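Local coordinates for protein beta chain (Acipenser persicus, PDB 6IYH) that probably carries oxygen reversibly on a bound haem as the beta-type globin subunit of a four-chain haemoglobin, at residues D78-A81 with D82-A86; L87-F90 with H91-L95; I111-A114 with A115-T119; T119-P123 with D124-A128. All blocks are in the same frame, centred on the assembly; numbering follows the deposited sequence.

Interaction 1. Residues D78-A81 with D82-A86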
# COMPACT_ATOMS: atom_id res chain seq x y z
N ASP B 78 17.81 12.67 -14.61
CA ASP B 78 17.84 11.68 -15.69
C ASP B 78 18.25 10.31 -15.19
O ASP B 78 17.98 9.37 -15.86
CB ASP B 78 18.75 12.09 -16.85
CG ASP B 78 18.29 13.34 -17.53
OD1 ASP B 78 17.09 13.57 -17.73
OD2 ASP B 78 19.18 14.12 -17.92
N ASP B 79 18.89 10.17 -14.04
CA ASP B 79 19.04 8.84 -13.47
C ASP B 79 19.18 8.87 -11.96
O ASP B 79 20.27 8.72 -11.41
CB ASP B 79 20.23 8.10 -14.13
CG ASP B 79 20.25 6.59 -13.81
OD1 ASP B 79 19.42 6.08 -13.01
OD2 ASP B 79 21.15 5.92 -14.36
N VAL B 80 18.05 9.05 -11.28
CA VAL B 80 18.07 9.16 -9.81
C VAL B 80 18.43 7.80 -9.19
O VAL B 80 19.17 7.77 -8.20
CB VAL B 80 16.72 9.62 -9.29
CG1 VAL B 80 16.68 9.73 -7.76
CG2 VAL B 80 16.30 10.93 -9.91
N ALA B 81 17.97 6.67 -9.75
CA ALA B 81 18.33 5.30 -9.21
C ALA B 81 19.83 5.13 -9.01
O ALA B 81 20.31 4.81 -7.91
CB ALA B 81 17.79 4.17 -10.10
N ASP B 82 20.60 5.41 -10.07
CA ASP B 82 22.08 5.31 -9.97
C ASP B 82 22.67 6.23 -8.86
O ASP B 82 23.45 5.83 -7.99
CB ASP B 82 22.77 5.59 -11.36
CG ASP B 82 24.34 5.87 -11.25
OD1 ASP B 82 24.75 7.05 -10.99
OD2 ASP B 82 25.16 4.91 -11.42
N ALA B 83 22.24 7.48 -8.88
CA ALA B 83 22.74 8.47 -7.95
C ALA B 83 22.36 8.14 -6.47
O ALA B 83 23.12 8.42 -5.51
CB ALA B 83 22.16 9.80 -8.37
N PHE B 84 21.20 7.49 -6.30
CA PHE B 84 20.69 7.20 -4.95
C PHE B 84 21.03 5.78 -4.48
O PHE B 84 20.57 5.31 -3.44
CB PHE B 84 19.18 7.47 -4.92
CG PHE B 84 18.78 8.87 -4.44
CD1 PHE B 84 19.53 10.03 -4.72
CD2 PHE B 84 17.59 9.04 -3.74
CE1 PHE B 84 19.10 11.31 -4.29
CE2 PHE B 84 17.15 10.31 -3.29
CZ PHE B 84 17.90 11.43 -3.57
N THR B 85 21.86 5.08 -5.22
CA THR B 85 22.24 3.74 -4.81
C THR B 85 22.71 3.59 -3.40
O THR B 85 22.17 2.76 -2.67
CB THR B 85 23.35 3.14 -5.74
OG1 THR B 85 22.85 3.09 -7.07
CG2 THR B 85 23.65 1.76 -5.31
N ALA B 86 23.71 4.34 -2.97
CA ALA B 86 24.18 4.22 -1.62
C ALA B 86 23.07 4.60 -0.60
O ALA B 86 22.95 3.99 0.49
CB ALA B 86 25.42 5.10 -1.37

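Interaction 2. Residues L87-F90 with H91-L95. With HEM (protoporphyrin IX containing Fe), chain D.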
# COMPACT_ATOMS: atom_id res chain seq x y z
N LEU B 87 22.37 5.68 -0.91
CA LEU B 87 21.34 6.19 0.00
C LEU B 87 20.21 5.16 0.19
O LEU B 87 19.70 4.98 1.33
CB LEU B 87 20.81 7.56 -0.52
CG LEU B 87 20.05 8.38 0.46
CD1 LEU B 87 20.86 8.75 1.71
CD2 LEU B 87 19.47 9.63 -0.20
N SER B 88 19.81 4.55 -0.90
CA SER B 88 18.84 3.45 -0.86
C SER B 88 19.33 2.29 -0.02
O SER B 88 18.63 1.82 0.89
CB SER B 88 18.52 2.96 -2.25
OG SER B 88 17.63 1.83 -2.17
N THR B 89 20.57 1.87 -0.27
CA THR B 89 21.14 0.83 0.55
C THR B 89 21.21 1.15 1.99
O THR B 89 20.88 0.31 2.83
CB THR B 89 22.57 0.41 0.07
OG1 THR B 89 22.52 0.01 -1.29
CG2 THR B 89 23.00 -0.82 0.82
N PHE B 90 21.54 2.40 2.30
CA PHE B 90 21.58 2.85 3.65
C PHE B 90 20.20 2.74 4.34
O PHE B 90 20.09 2.28 5.49
CB PHE B 90 22.06 4.30 3.67
CG PHE B 90 22.12 4.92 5.04
CD1 PHE B 90 22.99 4.43 6.02
CD2 PHE B 90 21.37 6.05 5.32
CE1 PHE B 90 23.05 5.02 7.28
CE2 PHE B 90 21.41 6.63 6.59
CZ PHE B 90 22.28 6.15 7.56
N HIS B 91 19.16 3.20 3.65
CA HIS B 91 17.85 3.21 4.33
C HIS B 91 17.33 1.80 4.46
O HIS B 91 16.62 1.55 5.42
CB HIS B 91 16.85 4.01 3.55
CG HIS B 91 17.00 5.50 3.75
ND1 HIS B 91 17.89 6.27 3.00
CD2 HIS B 91 16.36 6.34 4.58
CE1 HIS B 91 17.78 7.52 3.38
NE2 HIS B 91 16.88 7.59 4.35
N SER B 92 17.69 0.91 3.53
CA SER B 92 17.34 -0.52 3.68
C SER B 92 18.15 -1.28 4.74
O SER B 92 17.65 -1.81 5.76
CB SER B 92 17.49 -1.22 2.33
OG SER B 92 17.44 -2.61 2.55
N GLU B 93 19.46 -1.34 4.51
CA GLU B 93 20.31 -2.28 5.27
C GLU B 93 20.75 -1.78 6.59
O GLU B 93 20.97 -2.56 7.46
CB GLU B 93 21.50 -2.69 4.40
CG GLU B 93 21.06 -3.40 3.12
CD GLU B 93 22.18 -3.61 2.11
OE1 GLU B 93 23.36 -3.34 2.45
OE2 GLU B 93 21.89 -4.03 0.94
N THR B 94 20.94 -0.47 6.79
CA THR B 94 21.28 0.08 8.08
C THR B 94 20.07 0.46 8.84
O THR B 94 20.01 0.21 10.04
CB THR B 94 22.27 1.29 7.90
OG1 THR B 94 23.44 0.82 7.21
CG2 THR B 94 22.69 1.90 9.13
N LEU B 95 19.07 1.10 8.19
CA LEU B 95 17.98 1.74 8.95
C LEU B 95 16.71 0.89 8.99
O LEU B 95 15.86 1.11 9.85
CB LEU B 95 17.64 3.10 8.36
CG LEU B 95 18.82 4.09 8.29
CD1 LEU B 95 18.23 5.39 7.74
CD2 LEU B 95 19.47 4.39 9.62
CHA HEM D . 19.11 9.77 6.85
CHB HEM D . 17.45 11.24 2.59
CHC HEM D . 13.13 9.32 3.71
CHD HEM D . 14.89 7.73 7.91
C1A HEM D . 18.99 10.29 5.58
C2A HEM D . 20.04 11.05 4.97
C3A HEM D . 19.58 11.48 3.81
C4A HEM D . 18.24 11.03 3.68
CMA HEM D . 20.34 12.33 2.78
CAA HEM D . 21.43 11.32 5.50
CBA HEM D . 22.39 10.27 4.94
CGA HEM D . 23.84 10.44 5.37
O1A HEM D . 24.19 10.29 6.56
O2A HEM D . 24.71 10.72 4.53
C1B HEM D . 16.09 10.85 2.52
C2B HEM D . 15.23 11.10 1.40
C3B HEM D . 14.01 10.63 1.76
C4B HEM D . 14.17 9.96 3.05
CMB HEM D . 15.51 11.88 0.10
CAB HEM D . 12.71 10.61 1.06
CBB HEM D . 12.42 11.39 0.01
C1C HEM D . 13.16 8.76 4.97
C2C HEM D . 12.09 8.11 5.69
C3C HEM D . 12.61 7.65 6.89
C4C HEM D . 14.04 7.95 6.87
CMC HEM D . 10.69 8.19 5.20
CAC HEM D . 11.95 7.00 8.05
CBC HEM D . 10.61 6.93 8.12
C1D HEM D . 16.19 8.25 7.96
C2D HEM D . 17.02 8.09 9.14
C3D HEM D . 18.22 8.60 8.86
C4D HEM D . 18.05 9.12 7.50
CMD HEM D . 16.63 7.34 10.42
CAD HEM D . 19.44 8.72 9.77
CBD HEM D . 19.11 9.94 10.69
CGD HEM D . 20.16 10.34 11.71
O1D HEM D . 21.06 11.16 11.43
O2D HEM D . 20.08 9.90 12.85
NA HEM D . 17.92 10.30 4.79
NB HEM D . 15.45 10.10 3.44
NC HEM D . 14.32 8.59 5.71
ND HEM D . 16.82 8.86 6.92
FE HEM D . 16.17 9.43 5.23
O HOH W 1 15.40 11.13 6.13

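Interaction 3. Residues I111-A114 with A115-T119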
# COMPACT_ATOMS: atom_id res chain seq x y z
N ILE B 111 2.23 18.24 -0.18
CA ILE B 111 1.41 19.10 0.70
C ILE B 111 2.13 20.36 1.12
O ILE B 111 1.57 21.41 1.05
CB ILE B 111 0.84 18.28 1.89
CG1 ILE B 111 -0.21 17.32 1.39
CG2 ILE B 111 0.28 19.10 3.01
CD1 ILE B 111 -0.67 16.16 2.30
N VAL B 112 3.36 20.24 1.58
CA VAL B 112 4.12 21.40 1.96
C VAL B 112 4.34 22.36 0.72
O VAL B 112 4.30 23.59 0.91
CB VAL B 112 5.43 21.01 2.63
CG1 VAL B 112 6.34 22.24 2.81
CG2 VAL B 112 5.16 20.44 3.97
N LEU B 113 4.64 21.80 -0.45
CA LEU B 113 4.86 22.66 -1.62
C LEU B 113 3.54 23.37 -1.92
O LEU B 113 3.54 24.54 -2.19
CB LEU B 113 5.28 21.88 -2.85
CG LEU B 113 6.65 21.24 -2.72
CD1 LEU B 113 6.95 20.40 -3.92
CD2 LEU B 113 7.76 22.25 -2.49
N ALA B 114 2.41 22.65 -1.89
CA ALA B 114 1.05 23.32 -2.04
C ALA B 114 0.85 24.46 -1.07
O ALA B 114 0.43 25.60 -1.43
CB ALA B 114 -0.05 22.29 -1.91
N ALA B 115 1.12 24.21 0.21
CA ALA B 115 0.95 25.23 1.27
C ALA B 115 1.88 26.44 1.02
O ALA B 115 1.45 27.61 1.25
CB ALA B 115 1.18 24.62 2.65
N THR B 116 3.08 26.17 0.53
CA THR B 116 4.10 27.15 0.37
C THR B 116 3.84 28.02 -0.88
O THR B 116 4.11 29.24 -0.86
CB THR B 116 5.49 26.47 0.25
OG1 THR B 116 5.80 25.78 1.51
CG2 THR B 116 6.62 27.47 -0.02
N PHE B 117 3.38 27.41 -1.98
CA PHE B 117 3.29 28.09 -3.29
C PHE B 117 1.89 28.50 -3.66
O PHE B 117 1.75 29.36 -4.57
CB PHE B 117 3.99 27.27 -4.37
CG PHE B 117 5.46 27.29 -4.22
CD1 PHE B 117 6.22 28.40 -4.71
CD2 PHE B 117 6.13 26.25 -3.59
CE1 PHE B 117 7.60 28.41 -4.51
CE2 PHE B 117 7.48 26.24 -3.45
CZ PHE B 117 8.23 27.37 -3.87
N GLY B 118 0.88 28.01 -2.92
CA GLY B 118 -0.52 28.38 -3.21
C GLY B 118 -0.87 28.15 -4.68
O GLY B 118 -0.55 27.08 -5.27
N THR B 119 -1.49 29.15 -5.33
CA THR B 119 -2.06 28.97 -6.65
C THR B 119 -1.01 28.80 -7.68
O THR B 119 -1.24 28.25 -8.74
CB THR B 119 -3.00 30.14 -7.03
OG1 THR B 119 -2.24 31.31 -6.87
CG2 THR B 119 -4.20 30.17 -6.08

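Interaction 4. Residues T119-P123 with D124-A128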
# COMPACT_ATOMS: atom_id res chain seq x y z
N THR B 119 -1.49 29.15 -5.33
CA THR B 119 -2.06 28.97 -6.65
C THR B 119 -1.01 28.80 -7.68
O THR B 119 -1.24 28.25 -8.74
CB THR B 119 -3.00 30.14 -7.03
OG1 THR B 119 -2.24 31.31 -6.87
CG2 THR B 119 -4.20 30.17 -6.08
N ALA B 120 0.23 29.12 -7.36
CA ALA B 120 1.34 28.79 -8.24
C ALA B 120 1.64 27.29 -8.43
O ALA B 120 2.38 26.85 -9.37
CB ALA B 120 2.59 29.46 -7.76
N TYR B 121 1.16 26.50 -7.46
CA TYR B 121 1.31 25.02 -7.54
C TYR B 121 0.13 24.53 -8.31
O TYR B 121 -0.83 24.01 -7.81
CB TYR B 121 1.37 24.45 -6.12
CG TYR B 121 1.90 23.03 -6.01
CD1 TYR B 121 3.16 22.71 -6.38
CD2 TYR B 121 1.13 22.06 -5.40
CE1 TYR B 121 3.69 21.44 -6.21
CE2 TYR B 121 1.62 20.79 -5.20
CZ TYR B 121 2.92 20.48 -5.58
OH TYR B 121 3.43 19.22 -5.38
N THR B 122 0.14 24.88 -9.60
CA THR B 122 -0.97 24.56 -10.47
C THR B 122 -1.10 23.05 -10.68
O THR B 122 -0.17 22.30 -10.42
CB THR B 122 -0.73 25.19 -11.88
OG1 THR B 122 0.51 24.76 -12.39
CG2 THR B 122 -0.79 26.66 -11.78
N PRO B 123 -2.22 22.59 -11.24
CA PRO B 123 -2.28 21.13 -11.45
C PRO B 123 -1.13 20.51 -12.27
O PRO B 123 -0.62 19.44 -11.93
CB PRO B 123 -3.65 20.94 -12.10
CG PRO B 123 -4.45 22.07 -11.55
CD PRO B 123 -3.51 23.21 -11.61
N ASP B 124 -0.65 21.19 -13.33
CA ASP B 124 0.47 20.70 -14.12
C ASP B 124 1.77 20.68 -13.36
O ASP B 124 2.58 19.79 -13.54
CB ASP B 124 0.64 21.52 -15.45
CG ASP B 124 1.12 22.96 -15.24
OD1 ASP B 124 0.34 23.67 -14.66
OD2 ASP B 124 2.25 23.30 -15.61
N VAL B 125 1.96 21.69 -12.53
CA VAL B 125 3.18 21.82 -11.75
C VAL B 125 3.17 20.69 -10.68
O VAL B 125 4.17 20.02 -10.51
CB VAL B 125 3.33 23.23 -11.13
CG1 VAL B 125 4.43 23.21 -10.05
CG2 VAL B 125 3.73 24.21 -12.26
N GLN B 126 2.04 20.55 -10.01
CA GLN B 126 1.86 19.37 -9.03
C GLN B 126 2.11 18.06 -9.73
O GLN B 126 2.74 17.20 -9.20
CB GLN B 126 0.49 19.37 -8.32
CG GLN B 126 0.37 18.12 -7.42
CD GLN B 126 -0.98 17.98 -6.86
OE1 GLN B 126 -1.79 18.79 -7.04
NE2 GLN B 126 -1.19 16.96 -6.14
N ALA B 127 1.62 17.89 -10.99
CA ALA B 127 1.78 16.62 -11.68
C ALA B 127 3.21 16.35 -11.93
O ALA B 127 3.68 15.24 -11.73
CB ALA B 127 0.94 16.56 -12.96
N ALA B 128 3.97 17.38 -12.33
CA ALA B 128 5.40 17.20 -12.53
C ALA B 128 6.18 16.87 -11.24
O ALA B 128 7.04 16.00 -11.24
CB ALA B 128 6.02 18.47 -13.15

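Interaction 1. Residues D78-A81 with D82-A86
Val80 lays its CG1 methyl over one face of the Phe84 ring, 4.1 Å from the ring centroid and toward the rim, a CH-pi contact between side chains one helical turn apart. With CG1 anti to the backbone N (chi1 179°), the methyl is carried alongside the phenyl group, and the two side chains point the same way. In the backbone, Phe84 N donates to Val80 O at 2.8 Å and more weakly to Ala81 O. The same short helix illustrates how a carboxylate opens a helical turn: Asp79, the N-cap, accepts from Asp82 N on its OD1 at 3.2 Å. That N-H points almost straight at the oxygen (171°), yet meets it from above the carboxylate plane. The negative charge at this helix start probably offsets the partial positive charge of the first amides; the like charge of Asp82 is near but not touching, and may mildly oppose it. Phe84 is the first residue beyond helix 80-83 to leave helical geometry and occupies the N-cap position of helix 85-94, so one residue serves as the joint between them. Asp78 adds a salt bridge to Arg7 of helix 4-14. The buried side chains face inward: Val80 rests on Val135 and Ala139 of helix 123-142 and on Ala73 of helix 57-75, while Phe84, close to the haem, touches Leu140 of the former and Ser69 and Ala73 of the latter.

Interaction 2. Residues L87-F90 with H91-L95
Ser92 N and Glu93 N bond to Ser88 O and Thr89 O in ordinary helical fashion, after which the helix widens into a pi-type turn where Phe90 O accepts from both Thr94 N and Leu95 N. His91, the proximal histidine of the globin F helix, shows how such a ligand is aimed. Its NE2 binds the haem iron at 2.2 Å, water 1 completing the coordination at 2.1 Å, while ND1 donates to Leu87 O at 2.8 Å, the oxygen lying close to the imidazole plane. His91 N reaches the same carbonyl oxygen from the opposite face; two bonds grip that oxygen, and the ND1 bond together with iron ligation probably fixes the ring's rotation. Phe90, its CG anti to the backbone N (chi1 179°), turns a ring edge toward the imidazole face, the planes 78° apart. Over one face of the phenyl ring sits Leu95 CG, 4.2 Å from the centroid, and the haem meso carbon CHA lies at its edge. CD1 of Leu87 and of Leu95 also line the haem pocket. Replacing Phe90 by a serine would probably leave Leu95 without the ring it packs on and open a gap beside the imidazole and porphyrin rim. The ND1 bond to a carbonyl is likely to make the imidazole a stronger electron donor to iron.

Interaction 3. Residues I111-A114 with A115-T119
Ala115 N donates to Ile111 O at 3.0 Å, continuing the regular bonding of the helix. Thr116 comes next and grips one acceptor twice: its N and its OG1 both donate to Val112 O, from opposite faces of the carbonyl plane, the hydroxyl at 2.7 Å. The torsion that sets OG1 anti to the carbonyl carbon (chi1 -64°) folds the hydroxyl back along the helix, giving it a partner within its own turn and placing it beside Val112 CG1. Phe117 N bonds to Leu113 O at 2.9 Å. Its ring lies alongside the leucine, pointing the same way, with CE2 4.1 Å from Leu113 CD2, while the Leu113 O lies near the ring plane, 3.4 Å from CD2 of Phe117. Gly118 finishes the run: its N still bonds to Ala114 O, but a positive phi of 52° turns the chain out of the helix. Val112 and Thr116 pack on Val22 of helix 19-33, and Leu113 and Phe117 on Leu13 of helix 4-14, whereas Ala114 and Ala115 meet apolar side chains of another protein chain. This is the C-terminal end of the globin G helix at the GH corner, consistent with the alpha1beta1-type packing interface of haemoglobins.

Interaction 4. Residues T119-P123 with D124-A128
Thr122 O receives Gln126 N at 2.8 Å in a nearly straight bond (174°), and Pro123 O receives Ala127 N, so the globin H helix, helix 123-142, starts directly after an inverse gamma turn centred on Tyr121 in the GH corner. Thr122 occupies the N-cap position. Its OG1, held between the backbone N and the carbonyl carbon (chi1 56°), donates to Asp124 OD1 at a short 2.5 Å, meeting the carboxylate from above its plane. Tyr121 swings its ring under the new helix: Gln126 CB lies over one face, 4.0 Å from the centroid, in a CH-pi contact, and Val125 CG1 approaches CD1 of Tyr121 at 3.9 Å. The amide of Gln126 is turned nearly parallel to that ring, their planes 14° apart. The tyrosine hydroxyl bonds to Ser110 OG of helix 100-117; Tyr121 O and Gln126 OE1 each bond to a basic side chain of another protein chain. With an alanine here instead of Tyr121, the aliphatic part of Gln126 would probably lose the ring beneath it and Ser110 its hydroxyl partner. The chemistry is thus divided: a hydroxyl and a carboxylate tie down the helix start, where Pro123 and Asp124 meet acidic side chains of another protein chain, while an aromatic face steadies a glutamine whose polar end reaches across the subunit boundary.

In the fold
From the N terminus, the four contacts follow in order, the last two overlapping at Thr119; none nests in or crosses another, and each closes a local turn. Interaction 1 starts the short helix 80-83 and passes directly into helix 85-94, where interaction 2 holds the proximal side of the haem. Helix 100-117 then leads to interaction 3, on the opposite side of the chain's centre, its own centre about 30 Å from that of interaction 2. Interactions 3 and 4 form a single corner, with Tyr121 packed on Leu113 and Ala114, joining helix 100-117 to helix 123-142. One pair thus serves the haem side, the other the boundary with another protein chain.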